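Local coordinates for protein putative histidinol-phosphate aminotransferase (PDB 3P1T) that probably catalyses the pyridoxal-phosphate-dependent transamination of L-histidinol phosphate with 2-oxoglutarate, a step of histidine biosynthesis, at residues Glu68-Met72 and Ile217-Lys221; Ile77-Asp82 and Tyr103-Ile107; Met91-Trp97 and Leu112-Gly118; Val140-Asn146 and Leu168-Val174; Arg297-Val301 and Arg325-Ala329. All coordinates share one frame; numbering follows the deposited sequence.

Contact 1: Glu68-Met72 and Ile217-Lys221; sequences EDNLM and IAAMK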
# COMPACT_ATOMS: atom_id res chain seq x y z
N GLU A 68 -20.18 5.56 -4.40
CA GLU A 68 -18.72 5.56 -4.41
C GLU A 68 -18.17 6.65 -3.45
O GLU A 68 -17.05 6.54 -2.94
CB GLU A 68 -18.22 5.79 -5.84
CG GLU A 68 -16.74 5.53 -6.07
CD GLU A 68 -16.24 5.86 -7.47
OE1 GLU A 68 -16.98 5.61 -8.46
OE2 GLU A 68 -15.08 6.33 -7.57
N ASP A 69 -18.98 7.68 -3.19
CA ASP A 69 -18.66 8.80 -2.29
C ASP A 69 -18.62 8.36 -0.82
O ASP A 69 -18.11 9.10 0.03
CB ASP A 69 -19.71 9.91 -2.45
CG ASP A 69 -19.87 10.41 -3.87
OD1 ASP A 69 -20.84 9.98 -4.55
OD2 ASP A 69 -19.05 11.27 -4.29
N ASN A 70 -19.16 7.18 -0.51
CA ASN A 70 -19.24 6.69 0.86
C ASN A 70 -18.25 5.54 1.15
O ASN A 70 -18.25 5.03 2.28
CB ASN A 70 -20.67 6.24 1.14
CG ASN A 70 -21.61 7.41 1.25
OD1 ASN A 70 -22.45 7.66 0.37
ND2 ASN A 70 -21.42 8.20 2.28
N LEU A 71 -17.40 5.18 0.18
CA LEU A 71 -16.44 4.10 0.39
C LEU A 71 -15.04 4.52 -0.03
O LEU A 71 -14.87 5.29 -0.96
CB LEU A 71 -16.85 2.80 -0.34
CG LEU A 71 -16.69 2.76 -1.84
CD1 LEU A 71 -15.43 2.03 -2.21
CD2 LEU A 71 -17.81 2.01 -2.44
N MSE A 72 -14.03 3.98 0.68
CA MSE A 72 -12.60 4.20 0.46
C MSE A 72 -11.86 2.85 0.46
O MSE A 72 -12.07 2.05 1.40
CB MSE A 72 -12.09 5.12 1.56
CG MSE A 72 -10.69 5.62 1.33
SE MSE A 72 -10.12 6.90 2.66
CE MSE A 72 -9.76 5.77 4.04
N ILE A 217 -14.99 10.84 4.27
CA ILE A 217 -14.37 9.94 3.28
C ILE A 217 -13.55 10.78 2.27
O ILE A 217 -12.41 10.42 1.98
CB ILE A 217 -15.48 9.08 2.58
CG1 ILE A 217 -16.11 8.02 3.54
CG2 ILE A 217 -14.99 8.45 1.29
CD1 ILE A 217 -15.25 6.83 3.95
N ALA A 218 -14.12 11.89 1.76
CA ALA A 218 -13.47 12.77 0.79
C ALA A 218 -12.16 13.38 1.34
O ALA A 218 -11.17 13.46 0.61
CB ALA A 218 -14.42 13.89 0.38
N ALA A 219 -12.16 13.80 2.63
CA ALA A 219 -10.98 14.39 3.28
C ALA A 219 -9.87 13.34 3.50
O ALA A 219 -8.69 13.68 3.39
CB ALA A 219 -11.37 15.01 4.61
N MSE A 220 -10.25 12.07 3.80
CA MSE A 220 -9.26 11.01 4.00
C MSE A 220 -8.69 10.56 2.64
O MSE A 220 -7.48 10.33 2.55
CB MSE A 220 -9.84 9.81 4.78
CG MSE A 220 -10.10 10.09 6.25
SE MSE A 220 -10.82 8.53 7.16
CE MSE A 220 -12.45 8.34 6.24
N LYS A 221 -9.54 10.45 1.58
CA LYS A 221 -9.13 10.10 0.21
C LYS A 221 -8.05 11.04 -0.27
O LYS A 221 -7.08 10.60 -0.89
CB LYS A 221 -10.31 10.11 -0.77
CG LYS A 221 -11.18 8.86 -0.69
CD LYS A 221 -12.29 8.89 -1.70
CE LYS A 221 -13.10 7.63 -1.62
NZ LYS A 221 -14.23 7.61 -2.59

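Contact 2: Ile77-Asp82 and Tyr103-Ile107; sequences IDECFD and YRARI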
# COMPACT_ATOMS: atom_id res chain seq x y z
N ILE A 77 -6.89 -2.99 7.70
CA ILE A 77 -7.36 -2.33 8.91
C ILE A 77 -6.29 -1.33 9.42
O ILE A 77 -6.68 -0.31 10.00
CB ILE A 77 -7.81 -3.38 9.99
CG1 ILE A 77 -8.54 -2.74 11.20
CG2 ILE A 77 -6.70 -4.31 10.41
CD1 ILE A 77 -9.74 -1.83 10.91
N ASP A 78 -4.97 -1.55 9.15
CA ASP A 78 -3.92 -0.60 9.59
C ASP A 78 -4.11 0.76 8.92
O ASP A 78 -4.14 1.75 9.65
CB ASP A 78 -2.48 -1.12 9.33
CG ASP A 78 -1.98 -2.24 10.22
OD1 ASP A 78 -2.81 -2.93 10.86
OD2 ASP A 78 -0.75 -2.49 10.22
N GLU A 79 -4.27 0.82 7.57
CA GLU A 79 -4.50 2.10 6.89
C GLU A 79 -5.79 2.74 7.38
O GLU A 79 -5.84 3.94 7.62
CB GLU A 79 -4.53 1.98 5.36
CG GLU A 79 -4.90 3.31 4.71
CD GLU A 79 -4.78 3.46 3.21
OE1 GLU A 79 -4.60 2.44 2.50
OE2 GLU A 79 -4.85 4.62 2.74
N CYS A 80 -6.84 1.92 7.50
CA CYS A 80 -8.16 2.32 7.96
C CYS A 80 -8.06 3.06 9.32
O CYS A 80 -8.54 4.19 9.44
CB CYS A 80 -9.05 1.09 8.05
SG CYS A 80 -10.69 1.42 8.74
N PHE A 81 -7.40 2.42 10.32
CA PHE A 81 -7.25 2.96 11.67
C PHE A 81 -6.45 4.26 11.64
O PHE A 81 -6.82 5.20 12.33
CB PHE A 81 -6.59 1.94 12.62
CG PHE A 81 -6.67 2.34 14.07
CD1 PHE A 81 -5.72 3.21 14.62
CD2 PHE A 81 -7.70 1.89 14.89
CE1 PHE A 81 -5.83 3.64 15.93
CE2 PHE A 81 -7.80 2.31 16.20
CZ PHE A 81 -6.87 3.19 16.71
N ASP A 82 -5.36 4.30 10.87
CA ASP A 82 -4.47 5.47 10.77
C ASP A 82 -5.17 6.67 10.16
O ASP A 82 -5.09 7.76 10.74
CB ASP A 82 -3.21 5.17 9.95
CG ASP A 82 -2.12 4.39 10.66
OD1 ASP A 82 -2.35 3.95 11.80
OD2 ASP A 82 -1.01 4.28 10.10
N TYR A 103 -5.20 -2.68 16.83
CA TYR A 103 -5.53 -1.31 17.24
C TYR A 103 -4.48 -0.82 18.23
O TYR A 103 -3.96 0.28 18.05
CB TYR A 103 -6.95 -1.20 17.82
CG TYR A 103 -8.00 -1.96 17.04
CD1 TYR A 103 -8.15 -1.79 15.67
CD2 TYR A 103 -8.90 -2.80 17.69
CE1 TYR A 103 -9.10 -2.51 14.95
CE2 TYR A 103 -9.89 -3.48 16.99
CZ TYR A 103 -9.97 -3.35 15.62
OH TYR A 103 -10.92 -4.05 14.95
N ARG A 104 -4.07 -1.69 19.19
CA ARG A 104 -2.99 -1.37 20.14
C ARG A 104 -1.68 -0.98 19.42
O ARG A 104 -1.01 -0.05 19.86
CB ARG A 104 -2.70 -2.55 21.06
CG ARG A 104 -3.38 -2.48 22.40
CD ARG A 104 -2.86 -3.58 23.28
NE ARG A 104 -3.39 -3.46 24.64
CZ ARG A 104 -2.88 -4.09 25.70
NH1 ARG A 104 -1.80 -4.85 25.57
NH2 ARG A 104 -3.43 -3.93 26.89
N ALA A 105 -1.32 -1.71 18.35
CA ALA A 105 -0.11 -1.52 17.55
C ALA A 105 -0.09 -0.16 16.88
O ALA A 105 0.94 0.50 16.92
CB ALA A 105 0.01 -2.61 16.51
N ARG A 106 -1.23 0.27 16.32
CA ARG A 106 -1.38 1.57 15.64
C ARG A 106 -1.42 2.73 16.66
O ARG A 106 -0.95 3.83 16.35
CB ARG A 106 -2.65 1.57 14.77
CG ARG A 106 -2.56 0.59 13.60
CD ARG A 106 -1.67 1.17 12.51
NE ARG A 106 -0.32 0.62 12.52
CZ ARG A 106 0.72 1.18 11.92
NH1 ARG A 106 0.61 2.37 11.33
NH2 ARG A 106 1.91 0.59 11.96
N ILE A 107 -1.97 2.47 17.87
CA ILE A 107 -2.02 3.47 18.95
C ILE A 107 -0.55 3.66 19.48
O ILE A 107 -0.18 4.78 19.84
CB ILE A 107 -3.05 3.04 20.04
CG1 ILE A 107 -4.49 3.37 19.54
CG2 ILE A 107 -2.79 3.75 21.39
CD1 ILE A 107 -5.62 2.57 20.16
O HOH W 1 -1.02 5.45 13.83

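Contact 3: Met91-Trp97 and Leu112-Gly118; sequences MRFVTAW and LRHFEIG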
# COMPACT_ATOMS: atom_id res chain seq x y z
N MSE A 91 -9.31 12.94 20.20
CA MSE A 91 -10.24 12.07 20.90
C MSE A 91 -9.53 10.92 21.65
O MSE A 91 -8.38 10.55 21.34
CB MSE A 91 -11.25 11.45 19.90
CG MSE A 91 -12.03 12.48 19.08
SE MSE A 91 -13.50 11.68 18.03
CE MSE A 91 -14.87 11.72 19.38
N ARG A 92 -10.24 10.34 22.63
CA ARG A 92 -9.77 9.17 23.35
C ARG A 92 -10.23 7.98 22.56
O ARG A 92 -11.42 7.86 22.24
CB ARG A 92 -10.28 9.16 24.79
CG ARG A 92 -9.75 8.00 25.61
CD ARG A 92 -10.27 8.01 27.03
NE ARG A 92 -11.68 7.66 27.14
CZ ARG A 92 -12.27 7.27 28.27
NH1 ARG A 92 -11.56 7.11 29.38
NH2 ARG A 92 -13.56 6.97 28.29
N PHE A 93 -9.30 7.12 22.19
CA PHE A 93 -9.63 5.92 21.43
C PHE A 93 -9.95 4.80 22.42
O PHE A 93 -9.24 4.61 23.42
CB PHE A 93 -8.51 5.58 20.45
CG PHE A 93 -8.57 6.51 19.26
CD1 PHE A 93 -8.09 7.81 19.35
CD2 PHE A 93 -9.19 6.11 18.08
CE1 PHE A 93 -8.22 8.70 18.28
CE2 PHE A 93 -9.30 6.99 17.01
CZ PHE A 93 -8.83 8.28 17.12
N VAL A 94 -11.09 4.15 22.18
CA VAL A 94 -11.61 3.10 23.06
C VAL A 94 -11.70 1.78 22.28
O VAL A 94 -12.39 1.70 21.25
CB VAL A 94 -12.97 3.52 23.66
CG1 VAL A 94 -13.61 2.38 24.42
CG2 VAL A 94 -12.83 4.74 24.55
N THR A 95 -11.00 0.76 22.76
CA THR A 95 -10.97 -0.57 22.14
C THR A 95 -11.22 -1.62 23.22
O THR A 95 -11.15 -1.32 24.42
CB THR A 95 -9.62 -0.80 21.42
OG1 THR A 95 -8.56 -0.82 22.38
CG2 THR A 95 -9.34 0.23 20.33
N ALA A 96 -11.51 -2.87 22.79
CA ALA A 96 -11.70 -4.00 23.71
C ALA A 96 -10.38 -4.66 24.03
O ALA A 96 -9.50 -4.72 23.19
CB ALA A 96 -12.64 -5.01 23.10
N TRP A 97 -10.22 -5.11 25.26
CA TRP A 97 -9.05 -5.86 25.67
C TRP A 97 -9.45 -6.81 26.82
O TRP A 97 -9.85 -6.32 27.87
CB TRP A 97 -7.86 -5.00 26.05
CG TRP A 97 -6.60 -5.81 26.19
CD1 TRP A 97 -6.05 -6.28 27.34
CD2 TRP A 97 -5.80 -6.33 25.11
NE1 TRP A 97 -4.93 -7.02 27.06
CE2 TRP A 97 -4.74 -7.06 25.70
CE3 TRP A 97 -5.86 -6.23 23.71
CZ2 TRP A 97 -3.74 -7.68 24.94
CZ3 TRP A 97 -4.88 -6.87 22.95
CH2 TRP A 97 -3.83 -7.56 23.57
N LEU A 112 -2.04 9.01 20.45
CA LEU A 112 -3.44 9.00 20.84
C LEU A 112 -3.66 8.52 22.26
O LEU A 112 -3.02 7.54 22.68
CB LEU A 112 -4.27 8.11 19.90
CG LEU A 112 -4.21 8.33 18.38
CD1 LEU A 112 -4.91 7.21 17.67
CD2 LEU A 112 -4.77 9.68 17.97
N ARG A 113 -4.61 9.15 22.96
CA ARG A 113 -5.14 8.73 24.26
C ARG A 113 -5.88 7.41 24.09
O ARG A 113 -6.50 7.17 23.04
CB ARG A 113 -6.06 9.81 24.85
CG ARG A 113 -5.32 10.87 25.64
CD ARG A 113 -6.09 12.16 25.69
NE ARG A 113 -7.33 12.07 26.44
CZ ARG A 113 -8.51 12.47 25.98
NH1 ARG A 113 -8.62 12.99 24.76
NH2 ARG A 113 -9.60 12.37 26.74
N HIS A 114 -5.77 6.52 25.09
CA HIS A 114 -6.37 5.21 24.94
C HIS A 114 -6.96 4.70 26.26
O HIS A 114 -6.33 4.82 27.32
CB HIS A 114 -5.28 4.24 24.41
CG HIS A 114 -5.76 2.88 23.98
ND1 HIS A 114 -4.94 1.78 24.08
CD2 HIS A 114 -6.94 2.50 23.44
CE1 HIS A 114 -5.64 0.76 23.60
NE2 HIS A 114 -6.85 1.15 23.20
N PHE A 115 -8.19 4.16 26.17
CA PHE A 115 -8.95 3.53 27.24
C PHE A 115 -9.45 2.20 26.72
O PHE A 115 -9.87 2.13 25.57
CB PHE A 115 -10.10 4.41 27.77
CG PHE A 115 -10.99 3.70 28.78
CD1 PHE A 115 -10.58 3.51 30.09
CD2 PHE A 115 -12.24 3.19 28.40
CE1 PHE A 115 -11.40 2.83 31.02
CE2 PHE A 115 -13.05 2.51 29.32
CZ PHE A 115 -12.63 2.34 30.63
N GLU A 116 -9.40 1.15 27.55
CA GLU A 116 -9.83 -0.17 27.08
C GLU A 116 -10.99 -0.74 27.89
O GLU A 116 -11.02 -0.62 29.11
CB GLU A 116 -8.67 -1.18 27.12
CG GLU A 116 -7.61 -0.92 26.08
CD GLU A 116 -6.43 -1.85 26.19
OE1 GLU A 116 -5.96 -2.09 27.32
OE2 GLU A 116 -5.96 -2.34 25.14
N ILE A 117 -11.93 -1.38 27.17
CA ILE A 117 -13.10 -2.08 27.71
C ILE A 117 -12.72 -3.53 27.93
O ILE A 117 -12.36 -4.23 26.99
CB ILE A 117 -14.35 -1.94 26.79
CG1 ILE A 117 -14.73 -0.48 26.57
CG2 ILE A 117 -15.54 -2.74 27.35
CD1 ILE A 117 -15.74 -0.27 25.50
N GLY A 118 -12.83 -3.97 29.17
CA GLY A 118 -12.55 -5.35 29.54
C GLY A 118 -13.67 -6.31 29.17
O GLY A 118 -14.70 -5.89 28.62
O HOH W 2 -5.88 11.24 21.37
O HOH W 3 -7.22 -2.98 22.77

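Contact 4: Val140-Asn146 and Leu168-Val174; sequences VLANPSN and LIDETYV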
# COMPACT_ATOMS: atom_id res chain seq x y z
N VAL A 140 -13.60 1.88 18.64
CA VAL A 140 -13.19 0.97 17.56
C VAL A 140 -13.34 -0.47 18.08
O VAL A 140 -12.56 -0.90 18.94
CB VAL A 140 -11.75 1.26 17.03
CG1 VAL A 140 -11.35 0.27 15.94
CG2 VAL A 140 -11.62 2.70 16.53
N LEU A 141 -14.34 -1.20 17.58
CA LEU A 141 -14.62 -2.59 17.97
C LEU A 141 -14.78 -3.52 16.77
O LEU A 141 -15.31 -3.11 15.73
CB LEU A 141 -15.89 -2.67 18.82
CG LEU A 141 -15.87 -1.99 20.18
CD1 LEU A 141 -17.24 -1.66 20.63
CD2 LEU A 141 -15.10 -2.81 21.21
N ALA A 142 -14.35 -4.78 16.93
CA ALA A 142 -14.51 -5.81 15.90
C ALA A 142 -15.80 -6.57 16.16
O ALA A 142 -16.04 -6.99 17.30
CB ALA A 142 -13.30 -6.75 15.89
N ASN A 143 -16.67 -6.70 15.13
CA ASN A 143 -17.95 -7.42 15.23
C ASN A 143 -18.13 -8.35 14.01
O ASN A 143 -18.35 -7.85 12.90
CB ASN A 143 -19.13 -6.47 15.38
CG ASN A 143 -20.45 -7.15 15.68
OD1 ASN A 143 -20.51 -8.15 16.38
ND2 ASN A 143 -21.55 -6.57 15.22
N PRO A 144 -18.01 -9.70 14.15
CA PRO A 144 -17.71 -10.48 15.38
C PRO A 144 -16.31 -10.19 15.88
O PRO A 144 -15.47 -9.74 15.10
CB PRO A 144 -17.86 -11.94 14.92
CG PRO A 144 -18.64 -11.88 13.63
CD PRO A 144 -18.20 -10.59 13.00
N SER A 145 -16.06 -10.41 17.18
CA SER A 145 -14.75 -10.13 17.79
C SER A 145 -13.70 -11.23 17.52
O SER A 145 -14.00 -12.42 17.48
CB SER A 145 -14.88 -9.96 19.29
OG SER A 145 -13.61 -9.78 19.89
N ASN A 146 -12.45 -10.80 17.39
CA ASN A 146 -11.27 -11.65 17.27
C ASN A 146 -10.49 -11.50 18.58
O ASN A 146 -10.22 -10.36 18.94
CB ASN A 146 -10.44 -11.28 16.02
CG ASN A 146 -9.16 -12.06 15.82
OD1 ASN A 146 -8.89 -13.07 16.46
ND2 ASN A 146 -8.33 -11.60 14.91
N LEU A 168 -16.39 3.06 15.03
CA LEU A 168 -15.89 2.26 13.91
C LEU A 168 -16.14 0.78 14.22
O LEU A 168 -15.64 0.28 15.23
CB LEU A 168 -14.40 2.51 13.61
CG LEU A 168 -13.76 1.53 12.59
CD1 LEU A 168 -14.38 1.67 11.19
CD2 LEU A 168 -12.25 1.73 12.52
N ILE A 169 -16.93 0.10 13.38
CA ILE A 169 -17.18 -1.32 13.56
C ILE A 169 -16.39 -2.06 12.51
O ILE A 169 -16.62 -1.89 11.32
CB ILE A 169 -18.70 -1.71 13.53
CG1 ILE A 169 -19.53 -0.92 14.59
CG2 ILE A 169 -18.90 -3.25 13.67
CD1 ILE A 169 -19.15 -1.19 16.11
N ASP A 170 -15.44 -2.87 12.95
CA ASP A 170 -14.60 -3.68 12.08
C ASP A 170 -15.32 -5.01 11.84
O ASP A 170 -15.32 -5.89 12.70
CB ASP A 170 -13.19 -3.84 12.72
CG ASP A 170 -12.22 -4.79 12.04
OD1 ASP A 170 -12.64 -5.50 11.10
OD2 ASP A 170 -11.05 -4.83 12.45
N GLU A 171 -15.94 -5.14 10.66
CA GLU A 171 -16.73 -6.31 10.29
C GLU A 171 -15.93 -7.31 9.44
O GLU A 171 -16.49 -7.94 8.55
CB GLU A 171 -18.01 -5.88 9.55
CG GLU A 171 -19.10 -5.39 10.50
CD GLU A 171 -20.49 -5.19 9.91
OE1 GLU A 171 -20.58 -4.87 8.70
OE2 GLU A 171 -21.48 -5.31 10.66
N THR A 172 -14.63 -7.54 9.79
CA THR A 172 -13.73 -8.49 9.11
C THR A 172 -14.35 -9.90 9.04
O THR A 172 -14.24 -10.57 8.00
CB THR A 172 -12.36 -8.54 9.82
OG1 THR A 172 -11.68 -7.31 9.60
CG2 THR A 172 -11.46 -9.67 9.32
N TYR A 173 -15.02 -10.34 10.13
CA TYR A 173 -15.53 -11.71 10.17
C TYR A 173 -17.05 -11.81 9.95
O TYR A 173 -17.59 -12.89 10.17
CB TYR A 173 -15.14 -12.36 11.52
CG TYR A 173 -13.64 -12.52 11.67
CD1 TYR A 173 -12.96 -13.54 11.00
CD2 TYR A 173 -12.88 -11.58 12.36
CE1 TYR A 173 -11.56 -13.62 11.03
CE2 TYR A 173 -11.49 -11.68 12.43
CZ TYR A 173 -10.84 -12.70 11.77
OH TYR A 173 -9.47 -12.81 11.85
N VAL A 174 -17.72 -10.75 9.47
CA VAL A 174 -19.18 -10.72 9.28
C VAL A 174 -19.68 -11.83 8.30
O VAL A 174 -20.80 -12.30 8.48
CB VAL A 174 -19.67 -9.33 8.78
CG1 VAL A 174 -19.27 -9.08 7.32
CG2 VAL A 174 -21.18 -9.18 8.96
O HOH W 4 -22.31 -4.56 13.10

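Contact 5: Arg297-Val301 and Arg325-Ala329; sequences RGIQV and RLLAA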
# COMPACT_ATOMS: atom_id res chain seq x y z
N ARG A 297 2.97 -32.76 15.90
CA ARG A 297 2.10 -33.47 14.97
C ARG A 297 1.79 -32.61 13.75
O ARG A 297 0.83 -32.89 13.03
CB ARG A 297 0.81 -33.88 15.68
CG ARG A 297 1.05 -35.05 16.59
CD ARG A 297 0.17 -35.04 17.81
NE ARG A 297 0.49 -36.16 18.70
CZ ARG A 297 1.48 -36.16 19.58
NH1 ARG A 297 2.25 -35.09 19.72
NH2 ARG A 297 1.70 -37.23 20.34
N GLY A 298 2.61 -31.59 13.53
CA GLY A 298 2.50 -30.66 12.40
C GLY A 298 1.20 -29.87 12.32
O GLY A 298 0.74 -29.55 11.22
N ILE A 299 0.61 -29.57 13.49
CA ILE A 299 -0.64 -28.82 13.58
C ILE A 299 -0.30 -27.48 14.22
O ILE A 299 0.30 -27.43 15.30
CB ILE A 299 -1.72 -29.64 14.34
CG1 ILE A 299 -2.08 -30.89 13.52
CG2 ILE A 299 -2.98 -28.78 14.59
CD1 ILE A 299 -2.85 -31.91 14.21
N GLN A 300 -0.61 -26.39 13.51
CA GLN A 300 -0.28 -25.04 13.95
C GLN A 300 -1.57 -24.28 14.32
O GLN A 300 -2.38 -24.00 13.45
CB GLN A 300 0.53 -24.32 12.85
CG GLN A 300 1.40 -23.19 13.33
N VAL A 301 -1.78 -23.99 15.61
CA VAL A 301 -2.93 -23.20 16.08
C VAL A 301 -2.39 -21.84 16.61
O VAL A 301 -1.18 -21.65 16.59
CB VAL A 301 -3.85 -23.92 17.12
CG1 VAL A 301 -4.48 -25.19 16.54
CG2 VAL A 301 -3.13 -24.21 18.44
N ARG A 325 -7.44 -33.81 10.96
CA ARG A 325 -6.09 -33.88 11.54
C ARG A 325 -6.08 -33.27 12.96
O ARG A 325 -5.57 -33.91 13.88
CB ARG A 325 -5.07 -33.17 10.64
CG ARG A 325 -4.73 -33.95 9.35
CD ARG A 325 -3.24 -34.15 9.15
NE ARG A 325 -2.62 -34.65 10.38
CZ ARG A 325 -1.55 -34.12 10.97
NH1 ARG A 325 -0.91 -33.10 10.40
NH2 ARG A 325 -1.09 -34.63 12.10
N LEU A 326 -6.68 -32.06 13.11
CA LEU A 326 -6.78 -31.36 14.39
C LEU A 326 -7.56 -32.16 15.41
O LEU A 326 -7.09 -32.33 16.54
CB LEU A 326 -7.42 -29.97 14.25
CG LEU A 326 -7.66 -29.32 15.61
CD1 LEU A 326 -6.65 -28.25 15.89
CD2 LEU A 326 -9.13 -28.95 15.84
N LEU A 327 -8.76 -32.63 15.02
CA LEU A 327 -9.63 -33.38 15.93
C LEU A 327 -8.96 -34.69 16.38
O LEU A 327 -9.07 -35.03 17.57
CB LEU A 327 -11.00 -33.67 15.28
CG LEU A 327 -11.92 -32.45 15.06
CD1 LEU A 327 -13.13 -32.83 14.27
CD2 LEU A 327 -12.35 -31.79 16.37
N ALA A 328 -8.21 -35.38 15.49
CA ALA A 328 -7.53 -36.63 15.83
C ALA A 328 -6.41 -36.39 16.84
O ALA A 328 -6.26 -37.16 17.79
CB ALA A 328 -6.98 -37.30 14.58
N ALA A 329 -5.67 -35.28 16.68
CA ALA A 329 -4.58 -34.89 17.59
C ALA A 329 -5.11 -34.50 18.97
O ALA A 329 -4.55 -34.95 19.95
CB ALA A 329 -3.79 -33.73 17.01

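Contact 1: Glu68-Met72 and Ile217-Lys221
The amine of Lys221 is gripped by two main-chain carbonyls of the facing segment: NZ donates to Glu68 O at 3.0 Å and, in a weaker bond, to Leu71 O at 2.9 Å. Its chain runs out straight beyond CG (chi2 -178°), which carries the charge from the helix to the carbonyls at the start of the 3-10 turn 68-70 and just beyond it. Glu68 and Asp69 also place carboxylates in the neighbourhood, too far off for contact but probably favourable to the positive charge. Behind the amine the packing is apolar. Selenomethionine Met72 slides past Lys221 in the opposite direction, CG to CG 3.8 Å, and its side chain crosses that of Met220 at about a right angle, SE 3.6 Å from Met220 CB. Ile217 sets its CG2 branch 3.4 Å from Asp69 O, while its CD1 comes near Met72 CB. The contact fastens helix 214-221 to the start of strand 71-74, an outer strand pairing with strand 208-211; Met57 of helix 52-64 touches Lys221, and helix 76-87 packs against Met220.

Contact 2: Ile77-Asp82 and Tyr103-Ile107
Arg106 faces two carboxylates one helical turn apart, Asp78 and Asp82, and meets them in different ways. Asp82 approaches the edge of the guanidinium in a salt bridge: OD2 takes a bent hydrogen bond (130° at the hydrogen) from Arg106 NH1 on its syn lone pair, 2.8 Å long and near the guanidinium plane, and OD1 receives a weak second one. Asp78 OD2 instead stands well out of that plane, 3.9 Å from Arg106 NE, a long salt bridge of charges alone. The arginine reaches both by folding at chi2 and again at chi3. Water 1 donates to Asp82 OD1 and to the carbonyl O of Arg106, tying the carboxylate to the opposite backbone.

Beneath this polar layer Phe81 fills the angle between the helices, whose axes come within 10.1 Å and cross at -51°. Its CD1 lies 3.5 Å from Arg106 CB, and its CZ 3.7 Å from Ile107 CG1. The Tyr103 ring lies within 25° of the plane of Phe81 but slid aside, with little overlap, while Ile77 CG1 meets its edge at CE1, 3.8 Å away. Asp78 and Asp82 accept from Phe226 N and Trp225 NE1 of the second subunit, and Arg106 NH1 donates to Lys223 O of that chain. Two acids around one base probably give the cluster a net negative charge, which the N-H donors would help to stabilise at the dimer interface.

Contact 3: Met91-Trp97 and Leu112-Gly118
Met91 is linked to Arg113 through water 2, which donates to the carbonyl O of Met91 and accepts from the backbone N of Arg113. Arg92 lays its guanidinium flat on the Phe115 ring, centres 4.5 Å apart and planes at 14°, both side chains running the same way; its NH2 is held by a salt bridge to Asp137. The CB of Arg92 also sits over a face of the Arg113 guanidinium. Phe93 turns to the other side of the sheet, where Leu112 CD1 rests over its ring, 3.8 Å from the centroid, and its backbone N bonds to Arg113 O at 2.9 Å. These are neighbouring parallel strands of a beta-alpha-beta crossover made through helix 102-107. Val94 points to the same side of the sheet as Phe115, its CG2 at the edge of that ring and its CG1 3.6 Å from Ile117 CD1. At Thr95 the hydroxyl is placed between the backbone N and the carbonyl carbon (chi1 65°), where it accepts from His114 NE2 at 2.7 Å, near the imidazole plane, and donates to water 3. That water in turn donates to Ala96 O and Glu116 OE2. Trp97 bonds through its backbone N to Ile117 O at 2.9 Å, while its CB is 3.4 Å from Glu116 OE2; indole and carboxylate lie nearly parallel, and Arg104 pairs with both, by a salt bridge to Glu116 and a cation-pi contact with Trp97.

Contact 4: Val140-Asn146 and Leu168-Val174
Tyr173 leans over the loop that leaves strand 137-142, and its CB packs 3.8 Å from Pro144 CD, the proline following a cis peptide bond. From there CG lies anti to its own carbonyl carbon (chi1 -65°), and the ring runs along the loop with Pro144 O at its edge. CE2 comes 3.8 Å from Asn146 CB, the amide standing steeply to the ring plane. At the tip, OH bonds to Asn24 ND2 but not to nearby Asn146 ND2. The two loops follow parallel strands of the beta-alpha-beta unit made with helix 154-163, held by Leu141 N to Leu168 O at 3.1 Å and Asp170 N to Leu141 O at 2.8 Å. Asn143 N bonds to Asp170 O from above the carbonyl plane. Asp170 OD1 accepts from Thr172 N, an Asx turn, and from Thr172 OG1, while OD2 bonds to Tyr103 OH; this aspartate probably corresponds to the one pairing with the cofactor pyridine nitrogen in this fold. Water 4 joins Asn143 ND2 to Glu171 OE2.

Contact 5: Arg297-Val301 and Arg325-Ala329
Ile299 is the bump of this contact, and residues 325-329 of helix 320-333 supply the hollow. Its CD1 enters between Arg325 and Ala329, 3.5 Å from Ala329 CB and 3.4 Å from Arg325 O, and also lies over one face of the Arg325 guanidinium. The other branch, Ile299 CG2, meets Leu326 CD1 at 3.9 Å. That same leucine methyl fits between Ile299 and Val301, with Val301 CG1 3.8 Å from Leu326 CD1, and the leucine crosses both side chains at about a right angle. Gly298 is the C-prime residue of the Schellman motif that ends helix 288-296 and turns the chain into strand 299-303, part of the smaller mixed sheet that helix 320-333 packs against. Arg325 folds back at chi2 and chi3 (49°) to reach the carbonyl of this turn: NH2 donates to Arg297 O at 2.8 Å, in the carbonyl plane and near its own guanidinium plane, while NH1 adds a weak bond to the same oxygen. Arg297 CD passes 4.2 Å from Ala329 CB, its guanidinium going on to Phe293 and Glu332.

Contacts 1, 3 and 4 all reach the seven-stranded sheet, and contact 2 packs its helices on it. Contacts 3 and 4 are joined directly by Val94 O and Val140 N, 2.9 Å apart. Contact 2 touches both: Ile107 CD1 lies 3.5 Å from His114 CD2 of contact 3, and Tyr103 CE1 lies 3.7 Å from Val140 CG1 of contact 4. Contact 1 is at the far edge, centres 25 Å from contact 3. Contact 5 belongs to the smaller sheet, centres 44 Å from contact 1. Between the sheets, Asn146 of contact 4 bonds to Arg314 and to a tartrate, probably from the crystallisation liquor, in a pocket consistent with the active site.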